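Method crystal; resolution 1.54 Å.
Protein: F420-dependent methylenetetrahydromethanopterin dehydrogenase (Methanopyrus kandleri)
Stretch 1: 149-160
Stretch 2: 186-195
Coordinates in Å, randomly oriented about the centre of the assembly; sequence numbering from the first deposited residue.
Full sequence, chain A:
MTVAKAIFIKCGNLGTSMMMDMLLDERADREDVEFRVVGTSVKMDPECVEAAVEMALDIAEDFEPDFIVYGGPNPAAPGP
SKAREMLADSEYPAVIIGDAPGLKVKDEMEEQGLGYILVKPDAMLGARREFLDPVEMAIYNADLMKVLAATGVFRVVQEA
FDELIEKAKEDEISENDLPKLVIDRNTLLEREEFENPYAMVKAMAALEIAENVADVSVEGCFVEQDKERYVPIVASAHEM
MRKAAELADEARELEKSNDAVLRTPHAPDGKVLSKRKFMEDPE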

# COMPACT_ATOMS: atom_id res chain seq x y z
N ALA A 149 -19.17 -6.77 5.33
CA ALA A 149 -19.06 -6.40 6.74
C ALA A 149 -18.65 -4.95 6.90
O ALA A 149 -19.38 -4.16 7.51
CB ALA A 149 -18.04 -7.33 7.44
N ALA A 150 -17.50 -4.56 6.35
CA ALA A 150 -16.98 -3.21 6.53
C ALA A 150 -17.80 -2.09 5.91
O ALA A 150 -17.67 -0.94 6.31
CB ALA A 150 -15.49 -3.16 6.10
N THR A 151 -18.62 -2.40 4.90
CA THR A 151 -19.47 -1.34 4.32
C THR A 151 -20.73 -1.15 5.15
O THR A 151 -21.44 -0.15 4.97
CB THR A 151 -19.91 -1.70 2.89
OG1 THR A 151 -20.67 -2.91 2.92
CG2 THR A 151 -18.67 -1.80 1.96
N GLY A 152 -20.99 -2.09 6.06
CA GLY A 152 -22.19 -1.98 6.89
C GLY A 152 -23.38 -2.77 6.39
O GLY A 152 -24.44 -2.77 7.02
N VAL A 153 -23.23 -3.49 5.26
CA VAL A 153 -24.35 -4.27 4.76
C VAL A 153 -24.81 -5.33 5.78
O VAL A 153 -26.01 -5.55 5.94
CB VAL A 153 -24.00 -4.98 3.41
CG1 VAL A 153 -25.05 -6.05 3.06
CG2 VAL A 153 -23.89 -3.92 2.32
N PHE A 154 -23.85 -5.98 6.47
CA PHE A 154 -24.24 -6.99 7.44
C PHE A 154 -24.98 -6.37 8.63
O PHE A 154 -25.74 -7.08 9.29
CB PHE A 154 -22.99 -7.77 7.95
CG PHE A 154 -22.50 -8.85 7.00
CD1 PHE A 154 -21.21 -9.33 7.12
CD2 PHE A 154 -23.32 -9.37 6.02
CE1 PHE A 154 -20.72 -10.32 6.27
CE2 PHE A 154 -22.82 -10.38 5.15
CZ PHE A 154 -21.54 -10.83 5.29
N ARG A 155 -24.75 -5.09 8.91
CA ARG A 155 -25.47 -4.47 10.02
C ARG A 155 -26.93 -4.30 9.62
O ARG A 155 -27.82 -4.37 10.46
CB ARG A 155 -24.87 -3.12 10.44
CG ARG A 155 -25.10 -2.83 11.95
CD ARG A 155 -24.59 -1.50 12.37
NE ARG A 155 -23.18 -1.25 12.06
CZ ARG A 155 -22.16 -1.74 12.74
NH1 ARG A 155 -20.93 -1.46 12.37
NH2 ARG A 155 -22.37 -2.49 13.80
N VAL A 156 -27.21 -4.06 8.34
CA VAL A 156 -28.60 -3.94 7.89
C VAL A 156 -29.31 -5.29 8.11
O VAL A 156 -30.48 -5.36 8.53
CB VAL A 156 -28.67 -3.60 6.38
CG1 VAL A 156 -30.11 -3.51 5.93
CG2 VAL A 156 -27.95 -2.26 6.11
N VAL A 157 -28.62 -6.38 7.76
CA VAL A 157 -29.19 -7.72 7.94
C VAL A 157 -29.39 -8.03 9.40
O VAL A 157 -30.44 -8.58 9.76
CB VAL A 157 -28.24 -8.78 7.24
CG1 VAL A 157 -28.77 -10.19 7.40
CG2 VAL A 157 -28.11 -8.45 5.77
N GLN A 158 -28.41 -7.69 10.23
CA GLN A 158 -28.48 -7.91 11.67
C GLN A 158 -29.73 -7.19 12.19
O GLN A 158 -30.52 -7.79 12.93
CB GLN A 158 -27.24 -7.35 12.37
CG GLN A 158 -27.26 -7.46 13.91
CD GLN A 158 -26.30 -6.52 14.66
OE1 GLN A 158 -25.37 -5.94 14.08
NE2 GLN A 158 -26.51 -6.40 15.98
N GLU A 159 -29.90 -5.93 11.79
CA GLU A 159 -31.06 -5.17 12.31
C GLU A 159 -32.38 -5.78 11.91
O GLU A 159 -33.31 -5.87 12.73
CB GLU A 159 -31.01 -3.73 11.83
CG GLU A 159 -29.96 -2.87 12.47
CD GLU A 159 -30.02 -1.44 11.95
OE1 GLU A 159 -30.85 -1.16 11.03
OE2 GLU A 159 -29.25 -0.60 12.44
N ALA A 160 -32.49 -6.18 10.65
CA ALA A 160 -33.74 -6.76 10.19
C ALA A 160 -34.11 -8.02 10.98
O ALA A 160 -35.27 -8.23 11.34
CB ALA A 160 -33.66 -7.09 8.70
N ASN A 186 -26.81 2.41 -2.78
CA ASN A 186 -27.57 3.53 -2.24
C ASN A 186 -28.18 3.32 -0.87
O ASN A 186 -28.54 4.29 -0.20
CB ASN A 186 -28.64 4.00 -3.24
CG ASN A 186 -28.02 4.77 -4.42
OD1 ASN A 186 -26.89 5.28 -4.32
ND2 ASN A 186 -28.77 4.88 -5.52
N THR A 187 -28.30 2.07 -0.44
CA THR A 187 -28.81 1.79 0.90
C THR A 187 -27.96 2.53 1.91
O THR A 187 -28.45 2.98 2.96
CB THR A 187 -28.68 0.25 1.16
OG1 THR A 187 -29.41 -0.44 0.16
CG2 THR A 187 -29.24 -0.13 2.54
N LEU A 188 -26.67 2.67 1.61
CA LEU A 188 -25.77 3.28 2.58
C LEU A 188 -26.04 4.77 2.86
O LEU A 188 -25.71 5.27 3.93
CB LEU A 188 -24.31 3.12 2.13
CG LEU A 188 -23.85 1.68 1.89
CD1 LEU A 188 -22.33 1.68 1.88
CD2 LEU A 188 -24.42 0.74 2.92
N LEU A 189 -26.68 5.43 1.91
CA LEU A 189 -26.96 6.86 2.02
C LEU A 189 -27.78 7.22 3.24
O LEU A 189 -27.63 8.32 3.79
CB LEU A 189 -27.67 7.33 0.75
CG LEU A 189 -26.77 7.39 -0.49
CD1 LEU A 189 -27.64 7.48 -1.74
CD2 LEU A 189 -25.78 8.55 -0.41
N GLU A 190 -28.64 6.31 3.69
CA GLU A 190 -29.47 6.60 4.86
C GLU A 190 -29.15 5.82 6.14
O GLU A 190 -29.95 5.77 7.07
CB GLU A 190 -30.94 6.39 4.49
CG GLU A 190 -31.41 7.44 3.50
CD GLU A 190 -32.81 7.16 3.00
OE1 GLU A 190 -33.59 8.12 2.90
OE2 GLU A 190 -33.13 5.99 2.71
N ARG A 191 -27.97 5.20 6.18
CA ARG A 191 -27.57 4.47 7.36
C ARG A 191 -26.80 5.47 8.23
O ARG A 191 -26.26 6.46 7.74
CB ARG A 191 -26.64 3.31 6.96
CG ARG A 191 -27.25 2.28 5.99
CD ARG A 191 -28.29 1.41 6.68
NE ARG A 191 -27.74 0.81 7.89
CZ ARG A 191 -28.49 0.20 8.80
NH1 ARG A 191 -29.81 0.12 8.61
NH2 ARG A 191 -27.93 -0.28 9.91
N GLU A 192 -26.74 5.25 9.53
CA GLU A 192 -25.96 6.19 10.33
C GLU A 192 -24.62 5.51 10.57
O GLU A 192 -23.95 5.74 11.56
CB GLU A 192 -26.65 6.46 11.66
CG GLU A 192 -27.97 7.17 11.49
CD GLU A 192 -27.80 8.45 10.72
OE1 GLU A 192 -27.51 9.50 11.34
OE2 GLU A 192 -27.94 8.41 9.48
N GLU A 193 -24.22 4.68 9.62
CA GLU A 193 -23.00 3.89 9.77
C GLU A 193 -21.68 4.65 10.00
O GLU A 193 -20.98 4.48 11.02
CB GLU A 193 -22.89 2.99 8.52
CG GLU A 193 -21.76 1.93 8.53
CD GLU A 193 -21.99 0.83 9.54
OE1 GLU A 193 -23.18 0.53 9.88
OE2 GLU A 193 -20.98 0.26 9.98
N PHE A 194 -21.37 5.55 9.07
CA PHE A 194 -20.11 6.26 9.09
C PHE A 194 -20.08 7.68 9.59
O PHE A 194 -20.88 8.53 9.13
CB PHE A 194 -19.54 6.25 7.66
CG PHE A 194 -19.30 4.86 7.11
CD1 PHE A 194 -18.21 4.14 7.54
CD2 PHE A 194 -20.19 4.27 6.20
CE1 PHE A 194 -18.00 2.82 7.08
CE2 PHE A 194 -20.00 2.98 5.75
CZ PHE A 194 -18.90 2.24 6.18
N GLU A 195 -19.17 7.97 10.50
CA GLU A 195 -19.03 9.34 10.96
C GLU A 195 -18.30 10.18 9.89
O GLU A 195 -18.67 11.33 9.61
CB GLU A 195 -18.25 9.38 12.26
CG GLU A 195 -18.18 10.81 12.81
CD GLU A 195 -17.44 10.96 14.12
OE1 GLU A 195 -17.98 10.57 15.18
OE2 GLU A 195 -16.30 11.48 14.08
O HOH W 1 -25.01 -0.05 7.85

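The most unusual feature of this contact is Gly 152, where two independent geometric arguments exclude a side chain. Its phi/psi of 97/0 would jam a CB against the carbonyl O of Thr 151, and an ideal CB would also point toward the other stretch and lie 2.9 Å from Glu 193 CD, a clash. With no side chain present, Gly 152 CA sits 3.9 Å from Glu 193 CD, and the carboxylate occupies the space beside the backbone. The residue leaves one helix with positive phi, its N donating to Ala 149 O (Gly 152 N to Ala 149 O, 3.0 Å), and serves as N-cap of the next helix, which runs from Val 153.

The space at Gly 152 lets Glu 193 reach Arg 155. Arg 155 NE donates to Glu 193 OE1 at 2.8 Å with an N-H...O angle of 161°, and Arg 155 NH1 donates to Glu 193 OE2 at 2.9 Å and 165°. These short, nearly straight bonds make a two-pronged salt bridge, with OE1 at the guanidinium edge, near its plane. A further bond from Arg 155 NE to Glu 193 OE2, 3.4 Å and 140°, is weak.

One turn further along the helix the charges are reversed between the stretches. Arg 191 NH1 donates to Glu 159 OE1 at 2.9 Å and 157°; the bond from Arg 191 NH2 to Glu 159 OE2 is equally short at 2.9 Å, but its 145° angle makes it weak. This too is a salt bridge, again approached at the edge of the guanidinium. Val 156 CG2 lies over one face of that group, 3.6 Å from Arg 191 NE, so the same arginine combines polar contacts at its edge with apolar packing on a face.

Water 1 links the two salt-bridged pairs. It accepts from Arg 191 NE at 2.9 Å and donates to Glu 193 OE1 at 2.8 Å and to Gly 152 O at 2.9 Å. Arg 191 NE, which faces no carboxylate of Glu 159, thus gains an acceptor.

Before the glycine, packing replaces charge. Phe 194 meets the backbone with its ring edge: Ala 150 O is 3.4 Å from Phe 194 CZ, and Thr 151 O is 3.5 Å from Phe 194 CE2, both oxygens near the ring plane. Leu 188, whose CA-to-CB bond points sideways, brings CD1 to 3.7 Å from Thr 151 O. Altogether the stretches bury 469 Å², both sides summed.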